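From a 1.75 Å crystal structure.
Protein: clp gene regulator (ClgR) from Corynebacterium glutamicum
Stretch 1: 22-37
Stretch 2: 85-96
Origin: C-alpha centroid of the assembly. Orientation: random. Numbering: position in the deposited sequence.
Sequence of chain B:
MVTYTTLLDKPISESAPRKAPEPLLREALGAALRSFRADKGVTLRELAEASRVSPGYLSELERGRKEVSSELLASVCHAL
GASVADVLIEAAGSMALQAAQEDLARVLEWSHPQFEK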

ATOM      1  N   GLU B  22      13.132  -9.270  -0.390  1.00 37.02           N
ATOM      2  CA  GLU B  22      11.724  -9.300  -0.786  1.00 34.63           C
ATOM      3  C   GLU B  22      11.341  -7.933  -1.355  1.00 31.92           C
ATOM      4  O   GLU B  22      11.870  -6.914  -0.899  1.00 29.71           O
ATOM      5  CB  GLU B  22      10.819  -9.592   0.420  1.00 35.33           C
ATOM      6  CG  GLU B  22      11.276 -10.749   1.346  1.00 38.29           C
ATOM      7  CD  GLU B  22      11.267 -12.144   0.682  1.00 43.61           C
ATOM      8  OE1 GLU B  22      11.080 -12.249  -0.556  1.00 46.51           O
ATOM      9  OE2 GLU B  22      11.462 -13.153   1.408  1.00 44.83           O
ATOM     10  N   PRO B  23      10.440  -7.901  -2.363  1.00 30.24           N
ATOM     11  CA  PRO B  23       9.861  -6.625  -2.790  1.00 28.82           C
ATOM     12  C   PRO B  23       9.208  -5.840  -1.645  1.00 26.94           C
ATOM     13  O   PRO B  23       8.607  -6.437  -0.760  1.00 25.88           O
ATOM     14  CB  PRO B  23       8.795  -7.052  -3.808  1.00 29.16           C
ATOM     15  CG  PRO B  23       9.329  -8.276  -4.383  1.00 30.78           C
ATOM     16  CD  PRO B  23       9.967  -9.016  -3.214  1.00 30.90           C
ATOM     17  N   LEU B  24       9.387  -4.517  -1.654  1.00 25.20           N
ATOM     18  CA  LEU B  24       8.686  -3.621  -0.741  1.00 24.39           C
ATOM     19  C   LEU B  24       7.374  -3.242  -1.376  1.00 25.15           C
ATOM     20  O   LEU B  24       7.290  -3.179  -2.625  1.00 24.71           O
ATOM     21  CB  LEU B  24       9.517  -2.346  -0.563  1.00 24.06           C
ATOM     22  CG  LEU B  24      10.809  -2.470   0.226  1.00 24.96           C
ATOM     23  CD1 LEU B  24      11.661  -1.177   0.049  1.00 25.93           C
ATOM     24  CD2 LEU B  24      10.553  -2.784   1.694  1.00 28.07           C
ATOM     25  N   LEU B  25       6.365  -2.926  -0.552  1.00 24.82           N
ATOM     26  CA  LEU B  25       5.088  -2.438  -1.082  1.00 26.67           C
ATOM     27  C   LEU B  25       5.294  -1.330  -2.104  1.00 27.25           C
ATOM     28  O   LEU B  25       4.652  -1.336  -3.158  1.00 27.53           O
ATOM     29  CB  LEU B  25       4.174  -1.936   0.047  1.00 27.73           C
ATOM     30  CG  LEU B  25       2.810  -1.394  -0.459  1.00 30.65           C
ATOM     31  CD1 LEU B  25       2.044  -2.424  -1.355  1.00 29.86           C
ATOM     32  CD2 LEU B  25       1.959  -0.935   0.717  1.00 34.32           C
ATOM     33  N   ARG B  26       6.157  -0.352  -1.781  1.00 26.74           N
ATOM     34  CA  ARG B  26       6.285   0.804  -2.656  1.00 25.78           C
ATOM     35  C   ARG B  26       6.802   0.417  -4.037  1.00 26.42           C
ATOM     36  O   ARG B  26       6.428   1.052  -5.006  1.00 27.01           O
ATOM     37  CB  ARG B  26       7.127   1.933  -2.028  1.00 26.20           C
ATOM     38  CG  ARG B  26       8.539   1.524  -1.605  1.00 24.22           C
ATOM     39  CD  ARG B  26       9.363   2.816  -1.387  1.00 24.71           C
ATOM     40  NE  ARG B  26      10.732   2.569  -0.942  1.00 22.80           N
ATOM     41  CZ  ARG B  26      11.095   2.345   0.321  1.00 23.44           C
ATOM     42  NH1 ARG B  26      12.373   2.126   0.593  1.00 22.42           N
ATOM     43  NH2 ARG B  26      10.168   2.265   1.297  1.00 23.07           N
ATOM     44  N   GLU B  27       7.678  -0.594  -4.102  1.00 25.12           N
ATOM     45  CA  GLU B  27       8.152  -1.178  -5.359  1.00 25.64           C
ATOM     46  C   GLU B  27       7.027  -1.853  -6.138  1.00 26.66           C
ATOM     47  O   GLU B  27       6.884  -1.646  -7.342  1.00 27.51           O
ATOM     48  CB  GLU B  27       9.255  -2.180  -5.077  1.00 25.26           C
ATOM     49  CG  GLU B  27      10.536  -1.479  -4.569  1.00 23.54           C
ATOM     50  CD  GLU B  27      11.606  -2.418  -4.103  1.00 27.23           C
ATOM     51  OE1 GLU B  27      11.277  -3.565  -3.733  1.00 25.06           O
ATOM     52  OE2 GLU B  27      12.787  -1.999  -4.084  1.00 26.23           O
ATOM     53  N   ALA B  28       6.227  -2.652  -5.439  1.00 27.03           N
ATOM     54  CA  ALA B  28       5.117  -3.358  -6.093  1.00 28.25           C
ATOM     55  C   ALA B  28       4.058  -2.330  -6.572  1.00 28.75           C
ATOM     56  O   ALA B  28       3.574  -2.402  -7.700  1.00 30.26           O
ATOM     57  CB  ALA B  28       4.501  -4.389  -5.106  1.00 27.91           C
ATOM     58  N   LEU B  29       3.712  -1.382  -5.725  1.00 29.08           N
ATOM     59  CA  LEU B  29       2.774  -0.323  -6.090  1.00 30.62           C
ATOM     60  C   LEU B  29       3.297   0.521  -7.245  1.00 30.11           C
ATOM     61  O   LEU B  29       2.540   0.882  -8.164  1.00 29.35           O
ATOM     62  CB  LEU B  29       2.544   0.576  -4.883  1.00 31.38           C
ATOM     63  CG  LEU B  29       1.262   1.316  -4.554  1.00 36.77           C
ATOM     64  CD1 LEU B  29       0.084   0.347  -4.568  1.00 37.91           C
ATOM     65  CD2 LEU B  29       1.373   2.005  -3.139  1.00 34.86           C
ATOM     66  N   GLY B  30       4.594   0.854  -7.200  1.00 28.96           N
ATOM     67  CA  GLY B  30       5.183   1.622  -8.323  1.00 28.71           C
ATOM     68  C   GLY B  30       5.113   0.872  -9.644  1.00 28.81           C
ATOM     69  O   GLY B  30       4.812   1.445 -10.690  1.00 29.19           O
ATOM     70  N   ALA B  31       5.398  -0.419  -9.607  1.00 28.88           N
ATOM     71  CA  ALA B  31       5.351  -1.259 -10.804  1.00 29.42           C
ATOM     72  C   ALA B  31       3.911  -1.335 -11.348  1.00 29.07           C
ATOM     73  O   ALA B  31       3.706  -1.290 -12.568  1.00 29.15           O
ATOM     74  CB  ALA B  31       5.896  -2.637 -10.512  1.00 29.52           C
ATOM     75  N   ALA B  32       2.929  -1.419 -10.444  1.00 29.29           N
ATOM     76  CA  ALA B  32       1.504  -1.440 -10.822  1.00 29.79           C
ATOM     77  C   ALA B  32       1.133  -0.118 -11.520  1.00 30.19           C
ATOM     78  O   ALA B  32       0.566  -0.118 -12.609  1.00 29.68           O
ATOM     79  CB  ALA B  32       0.644  -1.664  -9.601  1.00 29.82           C
ATOM     80  N   LEU B  33       1.487   0.999 -10.885  1.00 29.83           N
ATOM     81  CA  LEU B  33       1.219   2.331 -11.452  1.00 31.20           C
ATOM     82  C   LEU B  33       1.819   2.470 -12.832  1.00 30.84           C
ATOM     83  O   LEU B  33       1.157   2.961 -13.751  1.00 30.94           O
ATOM     84  CB  LEU B  33       1.750   3.425 -10.531  1.00 30.72           C
ATOM     85  CG  LEU B  33       0.924   3.663  -9.245  1.00 31.81           C
ATOM     86  CD1 LEU B  33       1.731   4.479  -8.242  1.00 33.11           C
ATOM     87  CD2 LEU B  33      -0.445   4.343  -9.545  1.00 31.72           C
ATOM     88  N   ARG B  34       3.061   2.023 -12.992  1.00 31.28           N
ATOM     89  CA  ARG B  34       3.719   2.073 -14.302  1.00 32.97           C
ATOM     90  C   ARG B  34       2.937   1.271 -15.355  1.00 32.59           C
ATOM     91  O   ARG B  34       2.727   1.732 -16.486  1.00 31.52           O
ATOM     92  CB  ARG B  34       5.159   1.560 -14.218  1.00 32.96           C
ATOM     93  CG  ARG B  34       5.903   1.697 -15.568  1.00 35.47           C
ATOM     94  CD  ARG B  34       7.271   0.989 -15.590  1.00 36.91           C
ATOM     95  NE  ARG B  34       8.096   1.263 -14.406  1.00 45.00           N
ATOM     96  CZ  ARG B  34       8.391   0.357 -13.460  1.00 46.48           C
ATOM     97  NH1 ARG B  34       9.145   0.715 -12.428  1.00 47.13           N
ATOM     98  NH2 ARG B  34       7.956  -0.917 -13.560  1.00 43.87           N
ATOM     99  N   SER B  35       2.478   0.080 -14.973  1.00 32.68           N
ATOM    100  CA  SER B  35       1.724  -0.734 -15.915  1.00 33.96           C
ATOM    101  C   SER B  35       0.348  -0.104 -16.260  1.00 33.19           C
ATOM    102  O   SER B  35      -0.057  -0.146 -17.425  1.00 35.00           O
ATOM    103  CB  SER B  35       1.634  -2.205 -15.470  1.00 33.97           C
ATOM    104  OG  SER B  35       0.581  -2.396 -14.570  1.00 40.15           O
ATOM    105  N   PHE B  36      -0.329   0.527 -15.295  1.00 32.74           N
ATOM    106  CA  PHE B  36      -1.593   1.226 -15.575  1.00 31.81           C
ATOM    107  C   PHE B  36      -1.349   2.423 -16.499  1.00 32.15           C
ATOM    108  O   PHE B  36      -2.168   2.725 -17.373  1.00 31.44           O
ATOM    109  CB  PHE B  36      -2.278   1.715 -14.296  1.00 31.74           C
ATOM    110  CG  PHE B  36      -3.158   0.681 -13.626  1.00 32.24           C
ATOM    111  CD1 PHE B  36      -2.597  -0.340 -12.846  1.00 31.78           C
ATOM    112  CD2 PHE B  36      -4.541   0.727 -13.767  1.00 34.16           C
ATOM    113  CE1 PHE B  36      -3.408  -1.300 -12.204  1.00 29.97           C
ATOM    114  CE2 PHE B  36      -5.376  -0.225 -13.124  1.00 32.92           C
ATOM    115  CZ  PHE B  36      -4.800  -1.243 -12.349  1.00 32.33           C
ATOM    116  N   ARG B  37      -0.230   3.109 -16.296  1.00 32.70           N
ATOM    117  CA  ARG B  37       0.138   4.242 -17.166  1.00 33.49           C
ATOM    118  C   ARG B  37       0.458   3.773 -18.580  1.00 35.46           C
ATOM    119  O   ARG B  37       0.029   4.390 -19.569  1.00 35.80           O
ATOM    120  CB  ARG B  37       1.321   5.028 -16.573  1.00 33.50           C
ATOM    121  CG  ARG B  37       1.751   6.208 -17.440  1.00 33.26           C
ATOM    122  CD  ARG B  37       2.804   7.086 -16.768  1.00 32.64           C
ATOM    123  NE  ARG B  37       4.076   6.405 -16.533  1.00 31.96           N
ATOM    124  CZ  ARG B  37       4.980   6.127 -17.472  1.00 34.05           C
ATOM    125  NH1 ARG B  37       4.770   6.437 -18.753  1.00 34.37           N
ATOM    126  NH2 ARG B  37       6.110   5.528 -17.131  1.00 34.73           N
ATOM    127  N   ALA B  85      -8.082   0.458  -5.496  1.00 31.62           N
ATOM    128  CA  ALA B  85      -8.302  -0.972  -5.263  1.00 31.99           C
ATOM    129  C   ALA B  85      -7.685  -1.804  -6.387  1.00 31.50           C
ATOM    130  O   ALA B  85      -7.007  -2.789  -6.127  1.00 31.74           O
ATOM    131  CB  ALA B  85      -9.811  -1.279  -5.125  1.00 31.63           C
ATOM    132  N   ASP B  86      -7.903  -1.397  -7.635  1.00 31.42           N
ATOM    133  CA  ASP B  86      -7.382  -2.152  -8.776  1.00 30.67           C
ATOM    134  C   ASP B  86      -5.852  -2.051  -8.868  1.00 29.85           C
ATOM    135  O   ASP B  86      -5.170  -3.028  -9.176  1.00 28.33           O
ATOM    136  CB  ASP B  86      -8.033  -1.702 -10.098  1.00 31.19           C
ATOM    137  CG  ASP B  86      -9.494  -2.154 -10.238  1.00 33.31           C
ATOM    138  OD1 ASP B  86      -9.971  -3.059  -9.486  1.00 31.81           O
ATOM    139  OD2 ASP B  86     -10.175  -1.587 -11.139  1.00 35.41           O
ATOM    140  N   VAL B  87      -5.307  -0.864  -8.601  1.00 28.92           N
ATOM    141  CA  VAL B  87      -3.855  -0.688  -8.559  1.00 29.33           C
ATOM    142  C   VAL B  87      -3.250  -1.537  -7.438  1.00 28.60           C
ATOM    143  O   VAL B  87      -2.232  -2.187  -7.635  1.00 27.73           O
ATOM    144  CB  VAL B  87      -3.480   0.814  -8.431  1.00 30.10           C
ATOM    145  CG1 VAL B  87      -1.982   0.998  -8.215  1.00 31.55           C
ATOM    146  CG2 VAL B  87      -3.947   1.536  -9.710  1.00 30.21           C
ATOM    147  N   LEU B  88      -3.895  -1.545  -6.279  1.00 27.96           N
ATOM    148  CA  LEU B  88      -3.407  -2.340  -5.138  1.00 28.42           C
ATOM    149  C   LEU B  88      -3.429  -3.866  -5.396  1.00 28.00           C
ATOM    150  O   LEU B  88      -2.477  -4.583  -5.065  1.00 27.92           O
ATOM    151  CB  LEU B  88      -4.197  -2.002  -3.877  1.00 28.30           C
ATOM    152  CG  LEU B  88      -3.683  -2.561  -2.547  1.00 29.68           C
ATOM    153  CD1 LEU B  88      -2.255  -2.063  -2.270  1.00 32.03           C
ATOM    154  CD2 LEU B  88      -4.620  -2.123  -1.410  1.00 33.78           C
ATOM    155  N   ILE B  89      -4.499  -4.367  -5.992  1.00 28.01           N
ATOM    156  CA  ILE B  89      -4.527  -5.774  -6.296  1.00 29.10           C
ATOM    157  C   ILE B  89      -3.456  -6.123  -7.362  1.00 28.22           C
ATOM    158  O   ILE B  89      -2.806  -7.162  -7.273  1.00 28.42           O
ATOM    159  CB  ILE B  89      -5.962  -6.276  -6.643  1.00 30.30           C
ATOM    160  CG1 ILE B  89      -6.061  -7.795  -6.455  1.00 32.17           C
ATOM    161  CG2 ILE B  89      -6.367  -5.854  -8.023  1.00 31.30           C
ATOM    162  CD1 ILE B  89      -6.112  -8.177  -4.980  1.00 33.42           C
ATOM    163  N   GLU B  90      -3.239  -5.249  -8.347  1.00 28.42           N
ATOM    164  CA  GLU B  90      -2.148  -5.475  -9.300  1.00 27.56           C
ATOM    165  C   GLU B  90      -0.777  -5.524  -8.582  1.00 26.62           C
ATOM    166  O   GLU B  90       0.066  -6.394  -8.878  1.00 27.59           O
ATOM    167  CB  GLU B  90      -2.129  -4.389 -10.391  1.00 27.68           C
ATOM    168  CG  GLU B  90      -1.142  -4.652 -11.547  1.00 28.10           C
ATOM    169  CD  GLU B  90      -1.394  -5.994 -12.251  1.00 29.73           C
ATOM    170  OE1 GLU B  90      -2.578  -6.340 -12.529  1.00 25.87           O
ATOM    171  OE2 GLU B  90      -0.405  -6.698 -12.569  1.00 28.21           O
ATOM    172  N   ALA B  91      -0.579  -4.607  -7.640  1.00 27.63           N
ATOM    173  CA  ALA B  91       0.645  -4.549  -6.846  1.00 26.37           C
ATOM    174  C   ALA B  91       0.892  -5.864  -6.097  1.00 25.14           C
ATOM    175  O   ALA B  91       2.031  -6.337  -5.986  1.00 25.90           O
ATOM    176  CB  ALA B  91       0.555  -3.399  -5.880  1.00 26.71           C
ATOM    177  N   ALA B  92      -0.173  -6.530  -5.635  1.00 25.59           N
ATOM    178  CA  ALA B  92      -0.028  -7.840  -5.000  1.00 24.65           C
ATOM    179  C   ALA B  92       0.651  -8.838  -5.936  1.00 25.51           C
ATOM    180  O   ALA B  92       1.407  -9.691  -5.474  1.00 25.99           O
ATOM    181  CB  ALA B  92      -1.415  -8.395  -4.482  1.00 25.32           C
ATOM    182  N   GLY B  93       0.423  -8.685  -7.244  1.00 24.53           N
ATOM    183  CA  GLY B  93       1.034  -9.566  -8.237  1.00 26.43           C
ATOM    184  C   GLY B  93       2.540  -9.392  -8.337  1.00 27.90           C
ATOM    185  O   GLY B  93       3.205 -10.233  -8.910  1.00 27.37           O
ATOM    186  N   SER B  94       3.070  -8.309  -7.758  1.00 29.32           N
ATOM    187  CA  SER B  94       4.528  -8.059  -7.752  1.00 32.59           C
ATOM    188  C   SER B  94       5.213  -8.245  -6.393  1.00 33.88           C
ATOM    189  O   SER B  94       6.338  -7.729  -6.190  1.00 34.12           O
ATOM    190  CB  SER B  94       4.797  -6.636  -8.203  1.00 33.62           C
ATOM    191  OG  SER B  94       4.536  -6.524  -9.581  1.00 38.30           O
ATOM    192  N   MET B  95       4.566  -8.948  -5.464  1.00 33.70           N
ATOM    193  CA  MET B  95       5.103  -9.039  -4.107  1.00 34.99           C
ATOM    194  C   MET B  95       5.995 -10.248  -3.900  1.00 36.56           C
ATOM    195  O   MET B  95       6.722 -10.328  -2.907  1.00 37.65           O
ATOM    196  CB  MET B  95       4.009  -8.921  -3.042  1.00 33.84           C
ATOM    197  CG  MET B  95       3.519  -7.491  -2.862  1.00 32.08           C
ATOM    198  SD  MET B  95       4.797  -6.298  -2.347  1.00 31.65           S
ATOM    199  CE  MET B  95       5.272  -6.980  -0.770  1.00 33.39           C
ATOM    200  N   ALA B  96       5.957 -11.170  -4.855  1.00 37.61           N
ATOM    201  CA  ALA B  96       6.890 -12.292  -4.875  1.00 39.05           C
ATOM    202  C   ALA B  96       8.076 -11.962  -5.788  1.00 39.79           C
ATOM    203  O   ALA B  96       7.930 -11.309  -6.834  1.00 40.59           O
ATOM    204  CB  ALA B  96       6.186 -13.563  -5.323  1.00 38.76           C
TER
HETATM  205  O   HOH W   1       7.607  -9.091  -0.795  1.00 44.55           O
HETATM  206  O   HOH W   2       1.670  -5.146 -13.543  1.00 41.49           O

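The helix of stretch 2 crosses helix 25-37 with an angle of 118° between their N-to-C directions, the axes approaching to 7.9 Å, and no direct hydrogen bond joins the two stretches; packing and two bridging waters hold them together. At the start of stretch 2, Asp86 meets the Phe36 ring, with Asp86 O 3.7 Å and Asp86 CB 4.0 Å from Phe36 CZ. Val87 follows as the knob of the interface, seated among Leu29, Ala32, Leu33 and Phe36. Its two methyls part company: CG2 stands over the Phe36 ring face, 3.8 Å from the centroid and 8° off the normal, a CH-pi contact, whereas CG1 lies 3.9 Å from Leu33 CD2. Although the CA-to-CB bond of Leu88 points away, its end returns to place CD1 4.1 Å from Leu29 CD1. Glu90 borders the Phe36 ring edge with its CB, and its OE2 accepts from a water that also hydrogen-bonds Ser35 OG. The closest CA-to-CA approach comes at Ala91, with Ala91 CA 4.7 Å from Ala28 CA; small side chains permit this, Ala91 CB lying 4.1 Å from both Ala28 CB and Ala32 CB. Within the turn from Ala92 to Met95, Ser94 O touches Pro23 CB at 3.5 Å. Met95, all three chi angles m, brings SD to 3.4 Å from Ala28 CB, while a second water donates to both Pro23 O and Met95 O.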